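Local structure of silicatein alpha (Tethya aurantium, 6ZQ3) at residues A[52-57]-A[97-101]; A[57-61]-A[73-77]. The protein belongs to the papain family of cysteine peptidases and, as the silicatein of a marine sponge's spicules, probably promotes silica deposition, the mature enzyme being described here. All coordinates share one frame; numbering follows the deposited sequence.

Interaction 1 (A[52-57]-A[97-101]); sequences QNIIDC and SSCTY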
ATOM      1  N   GLN A  52       8.876  -5.919   7.290  1.00 40.93           N
ATOM      2  CA  GLN A  52      10.061  -5.777   8.105  1.00 41.55           C
ATOM      3  C   GLN A  52      11.290  -5.928   7.214  1.00 45.49           C
ATOM      4  O   GLN A  52      12.324  -5.231   7.386  1.00 42.39           O
ATOM      5  CB  GLN A  52      10.024  -6.860   9.186  1.00 43.43           C
ATOM      6  CG  GLN A  52      11.097  -6.740  10.263  1.00 45.35           C
ATOM      7  CD  GLN A  52      11.148  -5.390  10.941  1.00 46.73           C
ATOM      8  OE1 GLN A  52      10.125  -4.788  11.242  1.00 49.26           O
ATOM      9  NE2 GLN A  52      12.358  -4.908  11.198  1.00 55.84           N
ATOM     10  N   ASN A  53      11.164  -6.854   6.259  1.00 43.84           N
ATOM     11  CA  ASN A  53      12.202  -7.104   5.254  1.00 46.33           C
ATOM     12  C   ASN A  53      12.555  -5.807   4.547  1.00 47.42           C
ATOM     13  O   ASN A  53      13.727  -5.474   4.427  1.00 51.95           O
ATOM     14  CB  ASN A  53      11.692  -8.142   4.248  1.00 46.18           C
ATOM     15  CG  ASN A  53      12.783  -8.757   3.435  1.00 44.56           C
ATOM     16  OD1 ASN A  53      12.595  -9.810   2.845  1.00 44.49           O
ATOM     17  ND2 ASN A  53      13.930  -8.108   3.394  1.00 48.49           N
ATOM     18  N   ILE A  54      11.526  -5.076   4.115  1.00 46.12           N
ATOM     19  CA  ILE A  54      11.704  -3.827   3.395  1.00 50.65           C
ATOM     20  C   ILE A  54      12.297  -2.770   4.321  1.00 51.51           C
ATOM     21  O   ILE A  54      13.126  -1.953   3.901  1.00 53.57           O
ATOM     22  CB  ILE A  54      10.372  -3.280   2.833  1.00 49.66           C
ATOM     23  CG1 ILE A  54      10.026  -3.908   1.493  1.00 58.36           C
ATOM     24  CG2 ILE A  54      10.470  -1.796   2.577  1.00 50.30           C
ATOM     25  CD1 ILE A  54       9.742  -5.382   1.559  1.00 62.88           C
ATOM     26  N   ILE A  55      11.850  -2.756   5.569  1.00 48.19           N
ATOM     27  CA  ILE A  55      12.350  -1.755   6.519  1.00 51.37           C
ATOM     28  C   ILE A  55      13.827  -1.970   6.808  1.00 46.65           C
ATOM     29  O   ILE A  55      14.625  -1.044   6.660  1.00 40.01           O
ATOM     30  CB  ILE A  55      11.535  -1.723   7.833  1.00 51.65           C
ATOM     31  CG1 ILE A  55      10.205  -1.019   7.577  1.00 51.15           C
ATOM     32  CG2 ILE A  55      12.285  -0.971   8.926  1.00 53.10           C
ATOM     33  CD1 ILE A  55       9.069  -1.494   8.458  1.00 55.25           C
ATOM     34  N   ASP A  56      14.181  -3.191   7.199  1.00 44.98           N
ATOM     35  CA  ASP A  56      15.568  -3.502   7.487  1.00 47.16           C
ATOM     36  C   ASP A  56      16.529  -3.328   6.308  1.00 48.23           C
ATOM     37  O   ASP A  56      17.668  -2.905   6.528  1.00 56.62           O
ATOM     38  CB  ASP A  56      15.705  -4.929   8.021  1.00 47.42           C
ATOM     39  CG  ASP A  56      14.976  -5.123   9.308  1.00 46.87           C
ATOM     40  OD1 ASP A  56      14.637  -4.100   9.949  1.00 44.05           O
ATOM     41  OD2 ASP A  56      14.732  -6.289   9.679  1.00 48.10           O
ATOM     42  N   CYS A  57      16.111  -3.649   5.082  1.00 45.01           N
ATOM     43  CA  CYS A  57      17.101  -3.889   3.995  1.00 46.10           C
ATOM     44  C   CYS A  57      17.111  -2.893   2.845  1.00 46.69           C
ATOM     45  O   CYS A  57      17.980  -2.968   1.988  1.00 50.83           O
ATOM     46  CB  CYS A  57      16.931  -5.291   3.410  1.00 43.53           C
ATOM     47  SG  CYS A  57      16.683  -6.590   4.644  1.00 52.98           S
ATOM     48  N   SER A  97      15.601  -3.415  12.444  1.00 55.69           N
ATOM     49  CA  SER A  97      16.498  -4.418  12.969  1.00 58.48           C
ATOM     50  C   SER A  97      17.532  -4.741  11.910  1.00 54.75           C
ATOM     51  O   SER A  97      17.554  -4.130  10.835  1.00 60.47           O
ATOM     52  CB  SER A  97      15.703  -5.667  13.354  1.00 60.21           C
ATOM     53  OG  SER A  97      14.609  -5.308  14.183  1.00 64.91           O
ATOM     54  N   SER A  98      18.400  -5.691  12.220  1.00 54.06           N
ATOM     55  CA  SER A  98      19.353  -6.192  11.241  1.00 61.35           C
ATOM     56  C   SER A  98      18.625  -6.811  10.039  1.00 59.04           C
ATOM     57  O   SER A  98      17.499  -7.302  10.184  1.00 60.09           O
ATOM     58  CB  SER A  98      20.280  -7.205  11.907  1.00 63.92           C
ATOM     59  OG  SER A  98      19.552  -7.979  12.845  1.00 69.82           O
ATOM     60  N   CYS A  99      19.240  -6.747   8.853  1.00 57.93           N
ATOM     61  CA  CYS A  99      18.653  -7.375   7.675  1.00 59.37           C
ATOM     62  C   CYS A  99      18.876  -8.874   7.806  1.00 57.71           C
ATOM     63  O   CYS A  99      19.995  -9.345   7.731  1.00 58.82           O
ATOM     64  CB  CYS A  99      19.233  -6.841   6.357  1.00 60.11           C
ATOM     65  SG  CYS A  99      18.486  -7.559   4.838  1.00 63.74           S
ATOM     66  N   THR A 100      17.804  -9.618   8.037  1.00 55.29           N
ATOM     67  CA  THR A 100      17.902 -11.064   8.078  1.00 57.19           C
ATOM     68  C   THR A 100      17.239 -11.645   6.833  1.00 52.67           C
ATOM     69  O   THR A 100      16.640 -12.693   6.886  1.00 48.66           O
ATOM     70  CB  THR A 100      17.255 -11.650   9.354  1.00 65.35           C
ATOM     71  OG1 THR A 100      17.519 -10.799  10.484  1.00 68.63           O
ATOM     72  CG2 THR A 100      17.802 -13.070   9.634  1.00 67.55           C
ATOM     73  N   TYR A 101      17.354 -10.981   5.692  1.00 54.37           N
ATOM     74  CA  TYR A 101      16.753 -11.541   4.497  1.00 57.16           C
ATOM     75  C   TYR A 101      17.342 -12.931   4.197  1.00 58.07           C
ATOM     76  O   TYR A 101      18.563 -13.084   4.079  1.00 52.03           O
ATOM     77  CB  TYR A 101      16.922 -10.623   3.278  1.00 58.00           C
ATOM     78  CG  TYR A 101      16.470 -11.318   2.021  1.00 58.13           C
ATOM     79  CD1 TYR A 101      15.129 -11.339   1.671  1.00 56.40           C
ATOM     80  CD2 TYR A 101      17.371 -12.014   1.217  1.00 59.92           C
ATOM     81  CE1 TYR A 101      14.695 -11.975   0.531  1.00 56.18           C
ATOM     82  CE2 TYR A 101      16.944 -12.666   0.066  1.00 61.63           C
ATOM     83  CZ  TYR A 101      15.598 -12.643  -0.270  1.00 62.86           C
ATOM     84  OH  TYR A 101      15.130 -13.287  -1.409  1.00 72.37           O
TER
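The torsions of C57 and C99 turn their sulfurs toward each other: SG of C57 lies beside its own backbone N (chi1 -43°), whereas in C99 the sulfur is swung anti to N (chi1 -178°). The two sulfurs close a disulfide, C57 SG to C99 SG 2.1 Å, with a chi3 of 100°, near the unstrained right angle. This covalent link holds the last turn of helix 51-57 against the loop 97-101.

Next to C57 in the chain, D56 sends its carboxylate over the loop backbone. Its OD1 receives a nearly straight hydrogen bond from S97 N, 2.8 Å away, which arrives from above the carboxylate plane. OD2 is reached on its syn side by the amide of Q52, NE2 to OD2 3.1 Å, and also accepts from the hydroxyl of Y90. Q52 suits its place because a bent glutamine chain can span one helical turn, while its NE2 also serves K95 O. On the neighbouring flank, N53 OD1 lies at the edge of the Y101 ring, close to its plane, 3.2 Å from CD1; the same oxygen accepts from D85 N. Asparagine fits because it adds an N-H donor, ND2, used weakly toward helix 71-80.

The carboxylate also has two acceptors near it: D56 OD1 is 3.0 Å from S97 O, and D56 OD2 is 3.0 Å from S98 O. Such oxygen-rich surroundings would tend to raise the pKa of D56, although its N-H and O-H donors probably offset this. The chemistry therefore joins a covalent but reducible bond to a buried acid whose charge is probably stabilised by these donors.

Interaction 2 (A[57-61]-A[73-77]); sequences CSVPY and VAFLY
An offset edge-to-face tyrosine pair, Y61 with Y77, packs the loop that follows helix 51-57 onto helix 71-80, in the mainly helical domain of the papain fold. The ring centroids lie 5.6 Å apart with planes at 77°, the edge of Y77 turned to the face of Y61; the nearest carbons are Y61 CE1 and Y77 CD1, 3.5 Å apart. The same face of Y61 also receives a CH-pi contact from the helix backbone, Y77 CA standing 4.0 Å from the ring centroid almost on its normal.

With CG anti to its N (chi1 170°), the Y77 ring reaches along the loop to C57, whose CB is 3.4 Å from Y77 CE1. Between these two ends, S58 CB touches Y77 CB at 3.9 Å, a small side chain that fits beside the ring while its OG bonds to N63 and I54 O. At the start of the helical segment, V73 lies against Y61 CB. Replacing Y77 with an alanine would probably leave the Y61 face without its edge-on partner and open a gap beside C57.

Y77 thus lies on the loop-facing flank of helix 71-80, its hydroxyl weakly bonded to N53 of helix 51-57. Other flanks of the helix go to the core: A74 and F75 touch A31 of helix 26-43, and F75 also reaches S214 and P216 of strand 214-217.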
ATOM      1  N   CYS A  57      16.111  -3.649   5.082  1.00 45.01           N
ATOM      2  CA  CYS A  57      17.101  -3.889   3.995  1.00 46.10           C
ATOM      3  C   CYS A  57      17.111  -2.893   2.845  1.00 46.69           C
ATOM      4  O   CYS A  57      17.980  -2.968   1.988  1.00 50.83           O
ATOM      5  CB  CYS A  57      16.931  -5.291   3.410  1.00 43.53           C
ATOM      6  SG  CYS A  57      16.683  -6.590   4.644  1.00 52.98           S
ATOM      7  N   SER A  58      16.172  -1.959   2.809  1.00 46.33           N
ATOM      8  CA  SER A  58      16.118  -1.030   1.694  1.00 45.92           C
ATOM      9  C   SER A  58      16.760   0.330   1.984  1.00 45.43           C
ATOM     10  O   SER A  58      16.545   1.272   1.233  1.00 45.01           O
ATOM     11  CB  SER A  58      14.664  -0.846   1.229  1.00 47.22           C
ATOM     12  OG  SER A  58      13.935  -0.010   2.105  1.00 47.95           O
ATOM     13  N   VAL A  59      17.559   0.441   3.043  1.00 49.06           N
ATOM     14  CA  VAL A  59      18.237   1.725   3.350  1.00 50.34           C
ATOM     15  C   VAL A  59      19.170   2.166   2.221  1.00 51.28           C
ATOM     16  O   VAL A  59      19.202   3.351   1.892  1.00 55.57           O
ATOM     17  CB  VAL A  59      18.984   1.712   4.710  1.00 47.36           C
ATOM     18  CG1 VAL A  59      19.868   2.939   4.870  1.00 48.87           C
ATOM     19  CG2 VAL A  59      17.975   1.693   5.834  1.00 49.07           C
ATOM     20  N   PRO A  60      19.910   1.215   1.619  1.00 51.98           N
ATOM     21  CA  PRO A  60      20.788   1.556   0.510  1.00 50.60           C
ATOM     22  C   PRO A  60      20.082   1.864  -0.801  1.00 55.48           C
ATOM     23  O   PRO A  60      20.738   2.372  -1.726  1.00 54.04           O
ATOM     24  CB  PRO A  60      21.661   0.315   0.344  1.00 48.62           C
ATOM     25  CG  PRO A  60      21.556  -0.409   1.646  1.00 55.15           C
ATOM     26  CD  PRO A  60      20.140  -0.171   2.069  1.00 55.35           C
ATOM     27  N   TYR A  61      18.779   1.582  -0.900  1.00 52.33           N
ATOM     28  CA  TYR A  61      18.033   1.967  -2.111  1.00 49.95           C
ATOM     29  C   TYR A  61      17.375   3.308  -1.902  1.00 50.42           C
ATOM     30  O   TYR A  61      16.763   3.834  -2.813  1.00 54.06           O
ATOM     31  CB  TYR A  61      17.048   0.884  -2.537  1.00 45.84           C
ATOM     32  CG  TYR A  61      17.768  -0.400  -2.808  1.00 45.28           C
ATOM     33  CD1 TYR A  61      18.123  -1.242  -1.764  1.00 48.91           C
ATOM     34  CD2 TYR A  61      18.163  -0.752  -4.096  1.00 46.33           C
ATOM     35  CE1 TYR A  61      18.823  -2.413  -1.990  1.00 51.34           C
ATOM     36  CE2 TYR A  61      18.872  -1.932  -4.337  1.00 48.98           C
ATOM     37  CZ  TYR A  61      19.188  -2.759  -3.275  1.00 52.01           C
ATOM     38  OH  TYR A  61      19.865  -3.938  -3.467  1.00 58.39           O
ATOM     39  N   VAL A  73      11.150   3.017  -4.367  1.00 42.39           N
ATOM     40  CA  VAL A  73      12.389   2.536  -3.793  1.00 41.97           C
ATOM     41  C   VAL A  73      12.240   1.149  -3.115  1.00 42.08           C
ATOM     42  O   VAL A  73      13.171   0.372  -3.132  1.00 41.73           O
ATOM     43  CB  VAL A  73      12.914   3.573  -2.784  1.00 43.67           C
ATOM     44  CG1 VAL A  73      14.133   3.032  -2.059  1.00 48.27           C
ATOM     45  CG2 VAL A  73      13.223   4.912  -3.469  1.00 42.36           C
ATOM     46  N   ALA A  74      11.081   0.840  -2.533  1.00 45.17           N
ATOM     47  CA  ALA A  74      10.804  -0.525  -2.005  1.00 51.61           C
ATOM     48  C   ALA A  74      10.697  -1.576  -3.121  1.00 50.35           C
ATOM     49  O   ALA A  74      11.127  -2.727  -2.973  1.00 53.48           O
ATOM     50  CB  ALA A  74       9.527  -0.543  -1.155  1.00 49.21           C
ATOM     51  N   PHE A  75      10.117  -1.182  -4.240  1.00 48.84           N
ATOM     52  CA  PHE A  75      10.013  -2.078  -5.384  1.00 46.54           C
ATOM     53  C   PHE A  75      11.386  -2.387  -6.022  1.00 45.83           C
ATOM     54  O   PHE A  75      11.642  -3.535  -6.409  1.00 45.54           O
ATOM     55  CB  PHE A  75       9.070  -1.480  -6.416  1.00 43.96           C
ATOM     56  CG  PHE A  75       7.629  -1.450  -5.992  1.00 46.71           C
ATOM     57  CD1 PHE A  75       7.063  -2.493  -5.283  1.00 50.26           C
ATOM     58  CD2 PHE A  75       6.815  -0.407  -6.377  1.00 48.34           C
ATOM     59  CE1 PHE A  75       5.723  -2.475  -4.931  1.00 52.58           C
ATOM     60  CE2 PHE A  75       5.472  -0.390  -6.038  1.00 50.28           C
ATOM     61  CZ  PHE A  75       4.926  -1.423  -5.308  1.00 51.64           C
ATOM     62  N   LEU A  76      12.239  -1.365  -6.126  1.00 44.55           N
ATOM     63  CA  LEU A  76      13.642  -1.488  -6.605  1.00 48.56           C
ATOM     64  C   LEU A  76      14.436  -2.488  -5.750  1.00 49.14           C
ATOM     65  O   LEU A  76      15.061  -3.411  -6.266  1.00 49.28           O
ATOM     66  CB  LEU A  76      14.306  -0.109  -6.531  1.00 53.48           C
ATOM     67  CG  LEU A  76      15.420   0.330  -7.474  1.00 61.30           C
ATOM     68  CD1 LEU A  76      15.157  -0.111  -8.915  1.00 66.56           C
ATOM     69  CD2 LEU A  76      15.552   1.852  -7.398  1.00 61.58           C
ATOM     70  N   TYR A  77      14.374  -2.320  -4.427  1.00 46.56           N
ATOM     71  CA  TYR A  77      14.907  -3.314  -3.521  1.00 45.96           C
ATOM     72  C   TYR A  77      14.391  -4.723  -3.860  1.00 44.01           C
ATOM     73  O   TYR A  77      15.174  -5.636  -4.071  1.00 42.60           O
ATOM     74  CB  TYR A  77      14.564  -2.985  -2.070  1.00 48.78           C
ATOM     75  CG  TYR A  77      14.914  -4.142  -1.165  1.00 49.99           C
ATOM     76  CD1 TYR A  77      16.223  -4.364  -0.770  1.00 47.22           C
ATOM     77  CD2 TYR A  77      13.952  -5.049  -0.762  1.00 48.93           C
ATOM     78  CE1 TYR A  77      16.546  -5.433   0.035  1.00 46.77           C
ATOM     79  CE2 TYR A  77      14.277  -6.129   0.033  1.00 48.51           C
ATOM     80  CZ  TYR A  77      15.575  -6.313   0.428  1.00 47.12           C
ATOM     81  OH  TYR A  77      15.894  -7.377   1.236  1.00 49.80           O
TER

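After helix 26-43, helix 51-57 supplies residues 52-57 to interaction 1. The chain then passes straight into 57-61, so C57 belongs to both contacts. Interaction 2 closes the shorter loop, when helix 71-80 returns residues 73-77 to that segment. The chain continues through strand 84-85 before 97-101 comes back to close the longer loop of interaction 1, within which interaction 2 is nested; the two do not cross. Their centres are about 10 Å apart, and they touch where I54 meets A74 and where Y101 approaches Y77. Interaction 1 ties helix 51-57 to the loop before strand 106-108, and interaction 2 ties the turn after that helix to helix 71-80.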